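Local coordinates for protein stress response kinase A (Escherichia coli, PDB 1ZYL) that phosphorylates itself and other proteins on serine and threonine, using ATP, and protects cells from stress, at residues Met243-Glu246 against Thr247-Ala251; Thr164-Pro167 against Ser168-Ala172. All coordinates share one frame; numbering follows the deposited sequence.

Contact 1: residues Met243-Glu246 against Thr247-Ala251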
ATOM      1  N   MET A 243     -17.053  15.791  -6.719  1.00 33.22           N
ATOM      2  CA  MET A 243     -17.690  15.064  -7.795  1.00 34.85           C
ATOM      3  C   MET A 243     -17.029  13.735  -8.096  1.00 35.38           C
ATOM      4  O   MET A 243     -17.718  12.794  -8.485  1.00 37.45           O
ATOM      5  CB  MET A 243     -17.755  15.912  -9.061  1.00 36.59           C
ATOM      6  CG  MET A 243     -16.454  16.046  -9.795  1.00 39.77           C
ATOM      7  SD  MET A 243     -16.737  15.747 -11.523  1.00 40.58           S
ATOM      8  CE  MET A 243     -16.530  13.982 -11.547  1.00 39.32           C
ATOM      9  N   GLN A 244     -15.708  13.646  -7.924  1.00 34.05           N
ATOM     10  CA  GLN A 244     -15.006  12.387  -8.183  1.00 32.01           C
ATOM     11  C   GLN A 244     -15.519  11.373  -7.185  1.00 31.24           C
ATOM     12  O   GLN A 244     -15.913  10.265  -7.543  1.00 30.68           O
ATOM     13  CB  GLN A 244     -13.503  12.521  -7.979  1.00 30.93           C
ATOM     14  CG  GLN A 244     -12.874  13.671  -8.691  1.00 32.60           C
ATOM     15  CD  GLN A 244     -11.398  13.773  -8.391  1.00 34.13           C
ATOM     16  OE1 GLN A 244     -10.944  13.371  -7.316  1.00 36.67           O
ATOM     17  NE2 GLN A 244     -10.637  14.323  -9.332  1.00 33.70           N
ATOM     18  N   LEU A 245     -15.509  11.761  -5.919  1.00 30.39           N
ATOM     19  CA  LEU A 245     -15.985  10.867  -4.886  1.00 30.96           C
ATOM     20  C   LEU A 245     -17.403  10.458  -5.248  1.00 31.75           C
ATOM     21  O   LEU A 245     -17.738   9.278  -5.308  1.00 33.22           O
ATOM     22  CB  LEU A 245     -15.972  11.561  -3.524  1.00 27.91           C
ATOM     23  CG  LEU A 245     -16.400  10.635  -2.387  1.00 26.01           C
ATOM     24  CD1 LEU A 245     -15.632   9.328  -2.493  1.00 23.33           C
ATOM     25  CD2 LEU A 245     -16.154  11.305  -1.049  1.00 24.87           C
ATOM     26  N   GLU A 246     -18.233  11.452  -5.505  1.00 31.38           N
ATOM     27  CA  GLU A 246     -19.611  11.203  -5.859  1.00 30.56           C
ATOM     28  C   GLU A 246     -19.665  10.265  -7.071  1.00 29.85           C
ATOM     29  O   GLU A 246     -20.520   9.377  -7.141  1.00 30.07           O
ATOM     30  CB  GLU A 246     -20.278  12.547  -6.161  1.00 31.92           C
ATOM     31  CG  GLU A 246     -21.791  12.540  -6.288  1.00 34.53           C
ATOM     32  CD  GLU A 246     -22.379  13.954  -6.239  1.00 35.39           C
ATOM     33  OE1 GLU A 246     -23.540  14.144  -6.662  1.00 36.69           O
ATOM     34  OE2 GLU A 246     -21.681  14.875  -5.766  1.00 33.07           O
ATOM     35  N   THR A 247     -18.724  10.433  -7.996  1.00 27.95           N
ATOM     36  CA  THR A 247     -18.688   9.636  -9.222  1.00 28.46           C
ATOM     37  C   THR A 247     -18.184   8.203  -9.098  1.00 30.27           C
ATOM     38  O   THR A 247     -18.802   7.274  -9.627  1.00 30.46           O
ATOM     39  CB  THR A 247     -17.854  10.344 -10.315  1.00 27.18           C
ATOM     40  OG1 THR A 247     -18.558  11.502 -10.771  1.00 24.66           O
ATOM     41  CG2 THR A 247     -17.607   9.421 -11.492  1.00 27.03           C
ATOM     42  N   ILE A 248     -17.057   8.018  -8.418  1.00 31.38           N
ATOM     43  CA  ILE A 248     -16.504   6.679  -8.272  1.00 30.79           C
ATOM     44  C   ILE A 248     -17.430   5.786  -7.443  1.00 30.23           C
ATOM     45  O   ILE A 248     -17.418   4.572  -7.605  1.00 31.49           O
ATOM     46  CB  ILE A 248     -15.071   6.707  -7.642  1.00 30.32           C
ATOM     47  CG1 ILE A 248     -15.149   6.885  -6.133  1.00 29.33           C
ATOM     48  CG2 ILE A 248     -14.241   7.824  -8.253  1.00 29.46           C
ATOM     49  CD1 ILE A 248     -15.195   5.579  -5.386  1.00 29.58           C
ATOM     50  N   ILE A 249     -18.235   6.381  -6.567  1.00 29.66           N
ATOM     51  CA  ILE A 249     -19.156   5.603  -5.750  1.00 31.34           C
ATOM     52  C   ILE A 249     -20.330   5.119  -6.586  1.00 32.99           C
ATOM     53  O   ILE A 249     -20.857   4.037  -6.354  1.00 32.86           O
ATOM     54  CB  ILE A 249     -19.737   6.414  -4.575  1.00 32.15           C
ATOM     55  CG1 ILE A 249     -18.617   7.002  -3.721  1.00 32.82           C
ATOM     56  CG2 ILE A 249     -20.604   5.500  -3.704  1.00 31.74           C
ATOM     57  CD1 ILE A 249     -19.109   7.869  -2.583  1.00 32.88           C
ATOM     58  N   GLU A 250     -20.744   5.931  -7.553  1.00 34.63           N
ATOM     59  CA  GLU A 250     -21.860   5.571  -8.415  1.00 35.80           C
ATOM     60  C   GLU A 250     -21.470   4.392  -9.294  1.00 35.53           C
ATOM     61  O   GLU A 250     -22.313   3.570  -9.660  1.00 36.24           O
ATOM     62  CB  GLU A 250     -22.265   6.752  -9.295  1.00 38.65           C
ATOM     63  CG  GLU A 250     -23.519   6.492 -10.110  1.00 42.21           C
ATOM     64  CD  GLU A 250     -24.732   6.276  -9.229  1.00 45.61           C
ATOM     65  OE1 GLU A 250     -25.810   5.936  -9.763  1.00 46.74           O
ATOM     66  OE2 GLU A 250     -24.606   6.453  -7.997  1.00 47.12           O
ATOM     67  N   ALA A 251     -20.189   4.318  -9.639  1.00 33.66           N
ATOM     68  CA  ALA A 251     -19.693   3.221 -10.460  1.00 33.24           C
ATOM     69  C   ALA A 251     -19.394   2.040  -9.548  1.00 31.94           C
ATOM     70  O   ALA A 251     -19.744   0.900  -9.840  1.00 32.88           O
ATOM     71  CB  ALA A 251     -18.436   3.643 -11.202  1.00 33.29           C
TER
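Helix 238-252 of the kinase-like phosphotransferase fold supplies about two and a half turns here, in which residues 243-246 accept backbone hydrogen bonds from the residues four places on, the last of them, Glu250 N to Glu246 O, weak. Met243 O takes two donors from a single residue: Thr247 N at 2.6 Å and the hydroxyl Thr247 OG1 at 2.8 Å. The two arrive from opposite faces of the carbonyl plane, with the hydroxyl 37° out of it. Thr247 OG1 can fold back in this way because it stands beside its own backbone N, anti to the carbonyl carbon (chi1 -70°). Met243 runs alongside, and its bent chain brings CE to 3.3 Å from Thr247 OG1. The next turn bond, Ile248 N to Gln244 O at 2.7 Å, is nearly straight at 170°. On another side of the helix Leu245 and Ile249 cross obliquely, with their CD1 methyls 3.8 Å apart; Leu245 touches Ile263 and Ile249 touches Phe258. Gln244 and Ile248 instead lean on Met122 of helix 119-136, while Gln244 OE1 accepts a hydrogen bond from Asn235 N. Sharing Met243 O with its own amide, the threonine hydroxyl is thus satisfied within its own helix.

Contact 2: residues Thr164-Pro167 against Ser168-Ala172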
ATOM      1  N   THR A 164      16.711   7.549  17.508  1.00 41.58           N
ATOM      2  CA  THR A 164      18.119   7.841  17.224  1.00 39.68           C
ATOM      3  C   THR A 164      18.225   8.706  15.975  1.00 38.46           C
ATOM      4  O   THR A 164      19.039   9.622  15.911  1.00 38.72           O
ATOM      5  CB  THR A 164      18.962   6.564  16.934  1.00 39.06           C
ATOM      6  OG1 THR A 164      19.215   5.846  18.146  1.00 38.79           O
ATOM      7  CG2 THR A 164      20.282   6.942  16.286  1.00 38.06           C
ATOM      8  N   LEU A 165      17.393   8.397  14.985  1.00 36.93           N
ATOM      9  CA  LEU A 165      17.396   9.103  13.712  1.00 35.79           C
ATOM     10  C   LEU A 165      16.670  10.448  13.740  1.00 35.35           C
ATOM     11  O   LEU A 165      16.698  11.201  12.769  1.00 35.96           O
ATOM     12  CB  LEU A 165      16.788   8.200  12.646  1.00 36.28           C
ATOM     13  CG  LEU A 165      17.361   8.336  11.243  1.00 36.22           C
ATOM     14  CD1 LEU A 165      18.871   8.221  11.305  1.00 37.55           C
ATOM     15  CD2 LEU A 165      16.787   7.255  10.360  1.00 35.64           C
ATOM     16  N   ILE A 166      16.015  10.741  14.856  1.00 33.06           N
ATOM     17  CA  ILE A 166      15.295  11.993  15.027  1.00 29.07           C
ATOM     18  C   ILE A 166      16.213  12.945  15.785  1.00 27.61           C
ATOM     19  O   ILE A 166      16.652  12.631  16.883  1.00 28.97           O
ATOM     20  CB  ILE A 166      14.007  11.780  15.872  1.00 29.41           C
ATOM     21  CG1 ILE A 166      13.010  10.883  15.119  1.00 28.99           C
ATOM     22  CG2 ILE A 166      13.379  13.120  16.218  1.00 27.99           C
ATOM     23  CD1 ILE A 166      11.826  10.400  15.965  1.00 23.06           C
ATOM     24  N   PRO A 167      16.544  14.105  15.199  1.00 26.32           N
ATOM     25  CA  PRO A 167      17.417  15.074  15.874  1.00 25.36           C
ATOM     26  C   PRO A 167      17.032  15.289  17.341  1.00 25.50           C
ATOM     27  O   PRO A 167      15.881  15.609  17.656  1.00 26.98           O
ATOM     28  CB  PRO A 167      17.225  16.336  15.041  1.00 23.91           C
ATOM     29  CG  PRO A 167      17.142  15.788  13.658  1.00 25.09           C
ATOM     30  CD  PRO A 167      16.257  14.536  13.819  1.00 26.69           C
ATOM     31  N   SER A 168      17.994  15.111  18.237  1.00 24.72           N
ATOM     32  CA  SER A 168      17.744  15.279  19.666  1.00 26.45           C
ATOM     33  C   SER A 168      17.229  16.678  19.999  1.00 28.10           C
ATOM     34  O   SER A 168      17.639  17.659  19.373  1.00 28.30           O
ATOM     35  CB  SER A 168      19.031  15.019  20.447  1.00 26.02           C
ATOM     36  OG  SER A 168      20.060  15.909  20.026  1.00 23.49           O
ATOM     37  N   GLY A 169      16.352  16.775  20.999  1.00 29.75           N
ATOM     38  CA  GLY A 169      15.820  18.078  21.368  1.00 31.64           C
ATOM     39  C   GLY A 169      15.221  18.732  20.137  1.00 32.10           C
ATOM     40  O   GLY A 169      15.759  19.676  19.558  1.00 34.31           O
ATOM     41  N   LEU A 170      14.082  18.191  19.748  1.00 31.04           N
ATOM     42  CA  LEU A 170      13.319  18.589  18.581  1.00 27.74           C
ATOM     43  C   LEU A 170      12.433  17.346  18.549  1.00 28.83           C
ATOM     44  O   LEU A 170      11.311  17.350  18.044  1.00 29.45           O
ATOM     45  CB  LEU A 170      14.239  18.679  17.364  1.00 23.88           C
ATOM     46  CG  LEU A 170      13.620  18.471  15.981  1.00 25.04           C
ATOM     47  CD1 LEU A 170      14.261  19.407  14.961  1.00 23.74           C
ATOM     48  CD2 LEU A 170      13.797  17.011  15.569  1.00 20.46           C
ATOM     49  N   LYS A 171      12.965  16.288  19.158  1.00 28.55           N
ATOM     50  CA  LYS A 171      12.272  15.019  19.293  1.00 29.56           C
ATOM     51  C   LYS A 171      11.083  15.215  20.234  1.00 29.67           C
ATOM     52  O   LYS A 171       9.986  14.711  19.980  1.00 30.94           O
ATOM     53  CB  LYS A 171      13.217  13.953  19.871  1.00 29.64           C
ATOM     54  CG  LYS A 171      12.514  12.689  20.359  1.00 30.30           C
ATOM     55  CD  LYS A 171      13.484  11.534  20.580  1.00 33.90           C
ATOM     56  CE  LYS A 171      14.033  11.004  19.250  1.00 37.22           C
ATOM     57  NZ  LYS A 171      15.185  10.051  19.405  1.00 38.28           N
ATOM     58  N   ALA A 172      11.304  15.954  21.317  1.00 28.66           N
ATOM     59  CA  ALA A 172      10.250  16.194  22.291  1.00 26.95           C
ATOM     60  C   ALA A 172       9.021  16.788  21.629  1.00 26.50           C
ATOM     61  O   ALA A 172       7.918  16.250  21.736  1.00 26.10           O
ATOM     62  CB  ALA A 172      10.746  17.114  23.367  1.00 25.40           C
TER
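Pro167 O, at the tight bend that leads into helix 171-188, faces the first turn of that helix, with Lys171 N 3.3 Å away. The loop joins helix 149-161 to helix 171-188, and Leu170 occupies the N-cap position of the second. Across the bend the contact is carried chiefly by carbon. The aliphatic part of Lys171 crosses Ile166 at about a right angle, laying CE over the branched carbon Ile166 CB at 3.5 Å, while Lys171 CB meets the methyl Ile166 CG2 at 3.8 Å. Starting with CG anti to the backbone N (chi1 166°), the lysine chain runs out extended and then kinks at chi3 (-70°), which carries its end back along the loop. There Lys171 NZ stops 3.5 Å from Thr164 N; both are donors, so no bond joins them. An alanine in place of Lys171 keeps CB but removes CE, and the CB side of Ile166 would probably be left without its cover. Ile166, Pro167 and Leu170 also touch Trp303 of helix 300-316, so the bend is pressed against a neighbouring helix. Between the two segments, Leu170 CD2 sits against the ring of Pro167, 3.5 Å from Pro167 CB and 4.0 Å from Ile166 CG2.

Overall arrangement
Contact 2 comes first along the chain and is complete before contact 1 begins. They are remote in space: their centres lie 43 Å apart, their nearest atoms about 33 Å, and nothing in one touches the other. Both belong to the phosphotransferase family region, yet they sit at different points of helices, contact 1 within helix 238-252 and contact 2 at the start of helix 171-188, after a loop. Their neighbours differ too, helix 119-136 beside the former, helices 266-283 and 300-316 beside the latter. Each lies away from the probable ATP, magnesium and catalytic positions, so both are local structural contacts in separate parts of the kinase.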